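Local coordinates for protein lipid II:glycine glycyltransferase (Staphylococcus aureus, PDB 6SNR) that probably adds the first glycine of the pentaglycine interpeptide bridge to the lysine side chain of lipid II, using glycyl-tRNA(Gly) as donor, at residues 169-172 / 173-177; 231-235 / 236-240; 285-288 / 289-293. All coordinates share one frame; numbering follows the deposited sequence.

Contact 1: 169-172 / 173-177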
loop_
_atom_site.group_PDB
_atom_site.type_symbol
_atom_site.label_atom_id
_atom_site.label_comp_id
_atom_site.label_asym_id
_atom_site.label_seq_id
_atom_site.Cartn_x
_atom_site.Cartn_y
_atom_site.Cartn_z
ATOM N N SER A 169 19.781 6.796 -3.195
ATOM C CA SER A 169 20.480 7.940 -2.647
ATOM C C SER A 169 19.510 8.860 -1.878
ATOM O O SER A 169 19.846 9.372 -0.803
ATOM C CB SER A 169 21.221 8.722 -3.734
ATOM O OG SER A 169 21.573 9.994 -3.226
ATOM N N LYS A 170 18.294 9.008 -2.401
ATOM C CA LYS A 170 17.291 9.873 -1.774
ATOM C C LYS A 170 16.801 9.260 -0.465
ATOM O O LYS A 170 16.559 9.970 0.503
ATOM C CB LYS A 170 16.074 10.116 -2.676
ATOM C CG LYS A 170 16.308 10.894 -3.964
ATOM C CD LYS A 170 16.265 12.412 -3.836
ATOM C CE LYS A 170 15.961 13.036 -5.206
ATOM N NZ LYS A 170 16.392 14.452 -5.359
ATOM N N VAL A 171 16.636 7.931 -0.428
ATOM C CA VAL A 171 16.255 7.252 0.806
ATOM C C VAL A 171 17.318 7.436 1.905
ATOM O O VAL A 171 16.990 7.730 3.041
ATOM C CB VAL A 171 15.927 5.754 0.585
ATOM C CG1 VAL A 171 15.723 5.035 1.906
ATOM C CG2 VAL A 171 14.690 5.616 -0.324
ATOM N N ARG A 172 18.604 7.265 1.549
ATOM C CA ARG A 172 19.666 7.435 2.531
ATOM C C ARG A 172 19.649 8.858 3.075
ATOM O O ARG A 172 19.836 9.047 4.260
ATOM C CB ARG A 172 21.026 7.099 1.913
ATOM C CG ARG A 172 21.193 5.614 1.602
ATOM C CD ARG A 172 22.668 5.189 1.534
ATOM N NE ARG A 172 22.764 3.831 1.013
ATOM C CZ ARG A 172 22.753 3.525 -0.278
ATOM N NH1 ARG A 172 22.758 4.474 -1.191
ATOM N NH2 ARG A 172 22.827 2.240 -0.646
ATOM N N LEU A 173 19.404 9.847 2.219
ATOM C CA LEU A 173 19.293 11.239 2.677
ATOM C C LEU A 173 18.103 11.405 3.599
ATOM O O LEU A 173 18.178 12.008 4.650
ATOM C CB LEU A 173 19.176 12.202 1.517
ATOM C CG LEU A 173 20.460 12.371 0.707
ATOM C CD1 LEU A 173 20.164 13.243 -0.502
ATOM C CD2 LEU A 173 21.613 12.924 1.546
ATOM N N ALA A 174 16.986 10.799 3.217
ATOM C CA ALA A 174 15.807 10.918 4.044
ATOM C C ALA A 174 15.982 10.383 5.467
ATOM O O ALA A 174 15.471 10.964 6.431
ATOM C CB ALA A 174 14.639 10.211 3.343
ATOM N N LEU A 175 16.708 9.289 5.595
ATOM C CA LEU A 175 16.982 8.657 6.887
ATOM C C LEU A 175 17.832 9.563 7.760
ATOM O O LEU A 175 17.737 9.486 8.967
ATOM C CB LEU A 175 17.710 7.324 6.699
ATOM C CG LEU A 175 16.927 6.208 6.015
ATOM C CD1 LEU A 175 17.791 4.995 5.637
ATOM C CD2 LEU A 175 15.767 5.831 6.928
ATOM N N LYS A 176 18.617 10.436 7.125
ATOM C CA LYS A 176 19.553 11.331 7.849
ATOM C C LYS A 176 19.023 12.731 8.136
ATOM O O LYS A 176 19.496 13.367 9.079
ATOM C CB LYS A 176 20.866 11.481 7.068
ATOM C CG LYS A 176 21.699 10.210 6.944
ATOM C CD LYS A 176 22.575 10.231 5.695
ATOM C CE LYS A 176 23.754 11.185 5.822
ATOM N NZ LYS A 176 24.876 10.535 6.569
ATOM N N ARG A 177 18.091 13.250 7.343
ATOM C CA ARG A 177 17.864 14.719 7.314
ATOM C C ARG A 177 17.078 15.277 8.494
ATOM O O ARG A 177 17.120 16.486 8.756
ATOM C CB ARG A 177 17.325 15.198 5.957
ATOM C CG ARG A 177 18.296 14.898 4.817
ATOM C CD ARG A 177 18.911 16.035 4.031
ATOM N NE ARG A 177 18.124 16.322 2.842
ATOM C CZ ARG A 177 18.575 16.681 1.628
ATOM N NH1 ARG A 177 17.671 16.911 0.678
ATOM N NH2 ARG A 177 19.873 16.804 1.320
#

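Contact 2: 231-235 / 236-240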
loop_
_atom_site.group_PDB
_atom_site.type_symbol
_atom_site.label_atom_id
_atom_site.label_comp_id
_atom_site.label_asym_id
_atom_site.label_seq_id
_atom_site.Cartn_x
_atom_site.Cartn_y
_atom_site.Cartn_z
ATOM N N VAL A 231 4.520 11.382 8.994
ATOM C CA VAL A 231 5.946 11.824 9.091
ATOM C C VAL A 231 5.958 13.240 9.678
ATOM O O VAL A 231 5.287 14.120 9.157
ATOM C CB VAL A 231 6.631 11.829 7.735
ATOM C CG1 VAL A 231 8.081 12.317 7.849
ATOM C CG2 VAL A 231 6.595 10.427 7.114
ATOM N N LYS A 232 6.734 13.405 10.749
ATOM C CA LYS A 232 6.798 14.637 11.525
ATOM C C LYS A 232 8.215 15.247 11.441
ATOM O O LYS A 232 9.220 14.540 11.484
ATOM C CB LYS A 232 6.501 14.332 12.981
ATOM C CG LYS A 232 6.333 15.575 13.842
ATOM C CD LYS A 232 5.804 15.217 15.214
ATOM C CE LYS A 232 4.628 16.084 15.584
ATOM N NZ LYS A 232 4.392 15.971 17.050
ATOM N N LEU A 233 8.262 16.569 11.360
ATOM C CA LEU A 233 9.501 17.318 11.541
ATOM C C LEU A 233 9.317 17.996 12.890
ATOM O O LEU A 233 8.395 18.799 13.033
ATOM C CB LEU A 233 9.653 18.355 10.446
ATOM C CG LEU A 233 10.784 19.393 10.681
ATOM C CD1 LEU A 233 12.117 18.672 10.910
ATOM C CD2 LEU A 233 10.879 20.334 9.492
ATOM N N ASP A 234 10.125 17.622 13.873
ATOM C CA ASP A 234 9.971 18.146 15.228
ATOM C C ASP A 234 11.189 19.000 15.582
ATOM O O ASP A 234 12.278 18.459 15.776
ATOM C CB ASP A 234 9.864 17.054 16.273
ATOM C CG ASP A 234 9.425 17.605 17.612
ATOM O OD1 ASP A 234 8.256 18.046 17.718
ATOM O OD2 ASP A 234 10.247 17.663 18.546
ATOM N N PRO A 235 10.986 20.310 15.693
ATOM C CA PRO A 235 12.133 21.201 15.993
ATOM C C PRO A 235 12.859 20.902 17.286
ATOM O O PRO A 235 14.082 20.963 17.308
ATOM C CB PRO A 235 11.487 22.574 16.094
ATOM C CG PRO A 235 10.275 22.497 15.257
ATOM C CD PRO A 235 9.782 21.073 15.342
ATOM N N LYS A 236 12.146 20.601 18.375
ATOM C CA LYS A 236 12.826 20.302 19.648
ATOM C C LYS A 236 13.752 19.111 19.559
ATOM O O LYS A 236 14.876 19.137 20.079
ATOM C CB LYS A 236 11.824 20.015 20.762
ATOM C CG LYS A 236 11.226 21.238 21.394
ATOM C CD LYS A 236 10.455 20.873 22.653
ATOM C CE LYS A 236 9.626 22.040 23.170
ATOM N NZ LYS A 236 8.680 22.590 22.150
ATOM N N GLU A 237 13.281 18.036 18.925
ATOM C CA GLU A 237 14.101 16.858 18.800
ATOM C C GLU A 237 15.371 17.188 18.014
ATOM O O GLU A 237 16.463 16.753 18.376
ATOM C CB GLU A 237 13.355 15.724 18.088
ATOM C CG GLU A 237 12.225 15.069 18.884
ATOM C CD GLU A 237 11.760 13.766 18.233
ATOM O OE1 GLU A 237 11.897 13.620 17.000
ATOM O OE2 GLU A 237 11.277 12.873 18.948
ATOM N N ASN A 238 15.211 17.959 16.951
ATOM C CA ASN A 238 16.333 18.252 16.054
ATOM C C ASN A 238 17.336 19.178 16.706
ATOM O O ASN A 238 18.540 18.992 16.509
ATOM C CB ASN A 238 15.869 18.817 14.743
ATOM C CG ASN A 238 15.130 17.794 13.903
ATOM O OD1 ASN A 238 14.645 16.778 14.418
ATOM N ND2 ASN A 238 15.073 18.040 12.620
ATOM N N ILE A 239 16.829 20.120 17.489
ATOM C CA ILE A 239 17.679 21.004 18.329
ATOM C C ILE A 239 18.526 20.166 19.307
ATOM O O ILE A 239 19.730 20.373 19.449
ATOM C CB ILE A 239 16.837 22.099 19.052
ATOM C CG1 ILE A 239 16.278 23.090 18.004
ATOM C CG2 ILE A 239 17.676 22.792 20.149
ATOM C CD1 ILE A 239 15.207 24.069 18.456
ATOM N N ALA A 240 17.922 19.172 19.956
ATOM C CA ALA A 240 18.698 18.259 20.793
ATOM C C ALA A 240 19.792 17.538 20.032
ATOM O O ALA A 240 20.897 17.374 20.549
ATOM C CB ALA A 240 17.767 17.254 21.474
#

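Contact 3: 285-288 / 289-293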
loop_
_atom_site.group_PDB
_atom_site.type_symbol
_atom_site.label_atom_id
_atom_site.label_comp_id
_atom_site.label_asym_id
_atom_site.label_seq_id
_atom_site.Cartn_x
_atom_site.Cartn_y
_atom_site.Cartn_z
ATOM N N GLU A 285 25.261 26.213 14.687
ATOM C CA GLU A 285 24.611 27.251 15.460
ATOM C C GLU A 285 23.546 28.041 14.657
ATOM O O GLU A 285 22.496 28.401 15.188
ATOM C CB GLU A 285 25.660 28.155 16.159
ATOM C CG GLU A 285 25.001 29.049 17.214
ATOM C CD GLU A 285 24.752 28.387 18.568
ATOM O OE1 GLU A 285 25.100 27.198 18.748
ATOM O OE2 GLU A 285 24.161 29.051 19.458
ATOM N N ASP A 286 23.833 28.295 13.390
ATOM C CA ASP A 286 22.918 28.954 12.498
ATOM C C ASP A 286 21.660 28.074 12.354
ATOM O O ASP A 286 20.536 28.580 12.385
ATOM C CB ASP A 286 23.515 29.143 11.110
ATOM C CG ASP A 286 24.610 30.208 11.054
ATOM O OD1 ASP A 286 24.690 31.065 11.948
ATOM O OD2 ASP A 286 25.353 30.172 10.062
ATOM N N LEU A 287 21.866 26.774 12.226
ATOM C CA LEU A 287 20.713 25.843 12.102
ATOM C C LEU A 287 19.864 25.845 13.367
ATOM O O LEU A 287 18.644 25.794 13.305
ATOM C CB LEU A 287 21.194 24.421 11.815
ATOM C CG LEU A 287 20.153 23.295 11.746
ATOM C CD1 LEU A 287 19.136 23.649 10.686
ATOM C CD2 LEU A 287 20.870 21.997 11.432
ATOM N N LYS A 288 20.505 25.905 14.523
ATOM C CA LYS A 288 19.803 25.934 15.793
ATOM C C LYS A 288 18.868 27.142 15.823
ATOM O O LYS A 288 17.689 27.025 16.168
ATOM C CB LYS A 288 20.787 25.976 16.956
ATOM C CG LYS A 288 20.149 25.911 18.314
ATOM C CD LYS A 288 21.172 25.477 19.368
ATOM C CE LYS A 288 20.674 25.821 20.767
ATOM N NZ LYS A 288 21.677 25.450 21.790
ATOM N N ARG A 289 19.358 28.295 15.364
ATOM C CA ARG A 289 18.509 29.491 15.266
ATOM C C ARG A 289 17.277 29.264 14.366
ATOM O O ARG A 289 16.180 29.700 14.688
ATOM C CB ARG A 289 19.275 30.716 14.721
ATOM C CG ARG A 289 20.402 31.244 15.607
ATOM C CD ARG A 289 19.900 31.900 16.882
ATOM N NE ARG A 289 19.698 30.932 17.966
ATOM C CZ ARG A 289 20.679 30.363 18.668
ATOM N NH1 ARG A 289 21.954 30.646 18.408
ATOM N NH2 ARG A 289 20.387 29.475 19.632
ATOM N N ASP A 290 17.502 28.634 13.226
ATOM C CA ASP A 290 16.430 28.414 12.234
ATOM C C ASP A 290 15.380 27.458 12.825
ATOM O O ASP A 290 14.164 27.696 12.681
ATOM C CB ASP A 290 16.994 27.857 10.921
ATOM C CG ASP A 290 17.970 28.794 10.217
ATOM O OD1 ASP A 290 18.003 30.006 10.501
ATOM O OD2 ASP A 290 18.662 28.305 9.295
ATOM N N LEU A 291 15.855 26.432 13.529
ATOM C CA LEU A 291 14.964 25.454 14.215
ATOM C C LEU A 291 14.186 26.080 15.360
ATOM O O LEU A 291 13.033 25.715 15.612
ATOM C CB LEU A 291 15.741 24.248 14.725
ATOM C CG LEU A 291 16.268 23.342 13.623
ATOM C CD1 LEU A 291 17.328 22.415 14.162
ATOM C CD2 LEU A 291 15.104 22.573 12.989
ATOM N N GLU A 292 14.816 27.016 16.081
ATOM C CA GLU A 292 14.107 27.790 17.066
ATOM C C GLU A 292 12.975 28.615 16.512
ATOM O O GLU A 292 11.923 28.696 17.182
ATOM C CB GLU A 292 15.071 28.736 17.816
ATOM C CG GLU A 292 15.920 28.019 18.828
ATOM C CD GLU A 292 17.109 28.836 19.337
ATOM O OE1 GLU A 292 17.312 29.974 18.869
ATOM O OE2 GLU A 292 17.836 28.328 20.207
ATOM N N ALA A 293 13.179 29.218 15.329
ATOM C CA ALA A 293 12.177 29.995 14.599
ATOM C C ALA A 293 11.027 29.070 14.257
ATOM O O ALA A 293 9.874 29.381 14.495
ATOM C CB ALA A 293 12.766 30.607 13.325
HETATM O O HOH W 1 22.318 28.564 21.558
#

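Contact 1: 169-172 / 173-177
The backbone NH groups of Leu173, Ala174 and Leu175 donate to the carbonyls of Ser169, Lys170 and Val171, the i to i+4 pattern of an alpha-helix, with N-H...O angles all above 150°. The shortest of the three joins Ala174 N to Lys170 O at 2.9 Å. The next bond in the series, Lys176 N to Arg172 O, is weak, stretched to 3.4 Å and bent to 130°. Aliphatic carbon gathers at the same carbonyl: Lys176 CD comes within 3.3 Å of Arg172 O. Lys176 CG lies beside the residue's own backbone N (chi1 -66°), which directs the chain back along the helix, and the bends at chi3 and chi4 come further out. Leu175 has a similar first torsion, and its CG approaches Val171 O at 3.3 Å. The two side chains themselves meet more lightly, Val171 CG1 standing 4.3 Å from Leu175 CD1. This is the amphipathic pattern of a surface helix: Val171 and Ala174 are buried, whereas most of the other side chains are exposed. Val171 packs on Leu160 of helix 156-162, on Trp377 and on Tyr338 of helix 332-347; Ala174 touches His334 and Leu331. On another part of the helix, Leu173 CG lies 3.4 Å from Ser169 O. Arg177 NH1 is hydrogen-bonded to Asp329 O, joining this stretch to the loop leading into helix 332-347.

Contact 2: 231-235 / 236-240
Asp234 and Glu237 form a helix N-cap contact where strand 226-233 turns into helix 235-262. The evidence is the capping bond from Glu237 N to Asp234 OD2, 3.1 Å long with an N-H...O angle of 154°. OD2 is met on its anti side, 22° out of the carboxylate plane. Asp234 CG lies trans to the backbone N (chi1 -168°), which brings OD2 to the backbone N-H of Glu237 at the start of the helix. Pro235 follows the cap, a position where its missing N-H costs the helix no bond. The regular backbone series starts here, with Asn238 N bonded to Asp234 O at 3.2 Å and Ile239 N to Pro235 O at 2.9 Å. The Glu237 side chain crosses that of Asp234 at about a right angle, Glu237 CG 3.3 Å from Asp234 OD2. Just before the cap in the chain, Leu233 CD1 touches Asn238 ND2 at 3.5 Å, while ND2 itself is bonded to Gly178 O. Lys236 sends its NZ to Glu295 in a salt bridge. The junction thus sits between sheet and helix pair: Lys232 and Leu233 bond through their backbones to Thr180 and Ile302 of the two flanking strands, and Leu233, Pro235 and Ile239 pack against helix 267-297.

Contact 3: 285-288 / 289-293
Leu287 and Leu291, one turn apart on helix 267-297, make the closely packed side of this contact. Leu287 CG lies 3.8 Å from Leu291 CD1, and the backbone bond between the same residues, Leu291 N to Leu287 O, is 2.9 Å long and fairly straight at 164°. Leu287 packs on Val242 of helix 235-262, and the buried Leu291 on Asn238 and Ile239. Arg289, by contrast, is exposed, and around it charged groups and an ordered water replace carbon packing. Bent at chi2 and chi3, it sets its guanidinium between two acidic side chains. It grips Glu292 side-on, with NE on OE1 at 2.7 Å and NH2 on OE2 at 2.9 Å. NH1 reaches Glu285 OE2, also at 2.9 Å; this oxygen lies near the guanidinium plane, although the nitrogen approaches from above the carboxylate plane, and the two groups are turned 65° apart. A water at the guanidinium edge accepts from Arg289 NH2 and donates to Glu285 OE2, closing a small ring; its bond from Lys288 NZ is weak. With partners on NE, NH1 and NH2, the guanidinium is probably restrained in its rotation. Lys288 runs extended past this group, CG 3.8 Å from Arg289 NH2, its NZ hydrogen-bonded to Asn243 OD1 of helix 235-262. Leucines towards the partner helix and an i, i+4, i+7 salt-bridge network alongside fit one helix of an antiparallel two-helix arm, as in the related FemA.

Contacts 1 and 2 are partly buried, whereas contact 3 is a surface contact and lies farthest from the chain centre, about 36 Å between centres. Contacts 2 and 3 belong to the two successive helices of the hairpin and touch directly: Ile239 CG1 packs 3.5 Å from Leu291 CB. Contact 1, on helix 165-177, touches neither; its nearest atoms stay about 5 Å from contact 2, although the chain from its helix leads into strand 180-183 beside strand 226-233. Chemistry follows place: contact 1 relies on backbone bonds and aliphatic packing, contact 2 on a capping carboxylate at a strand-helix junction, and contact 3 on charged pairs and water beside a leucine face.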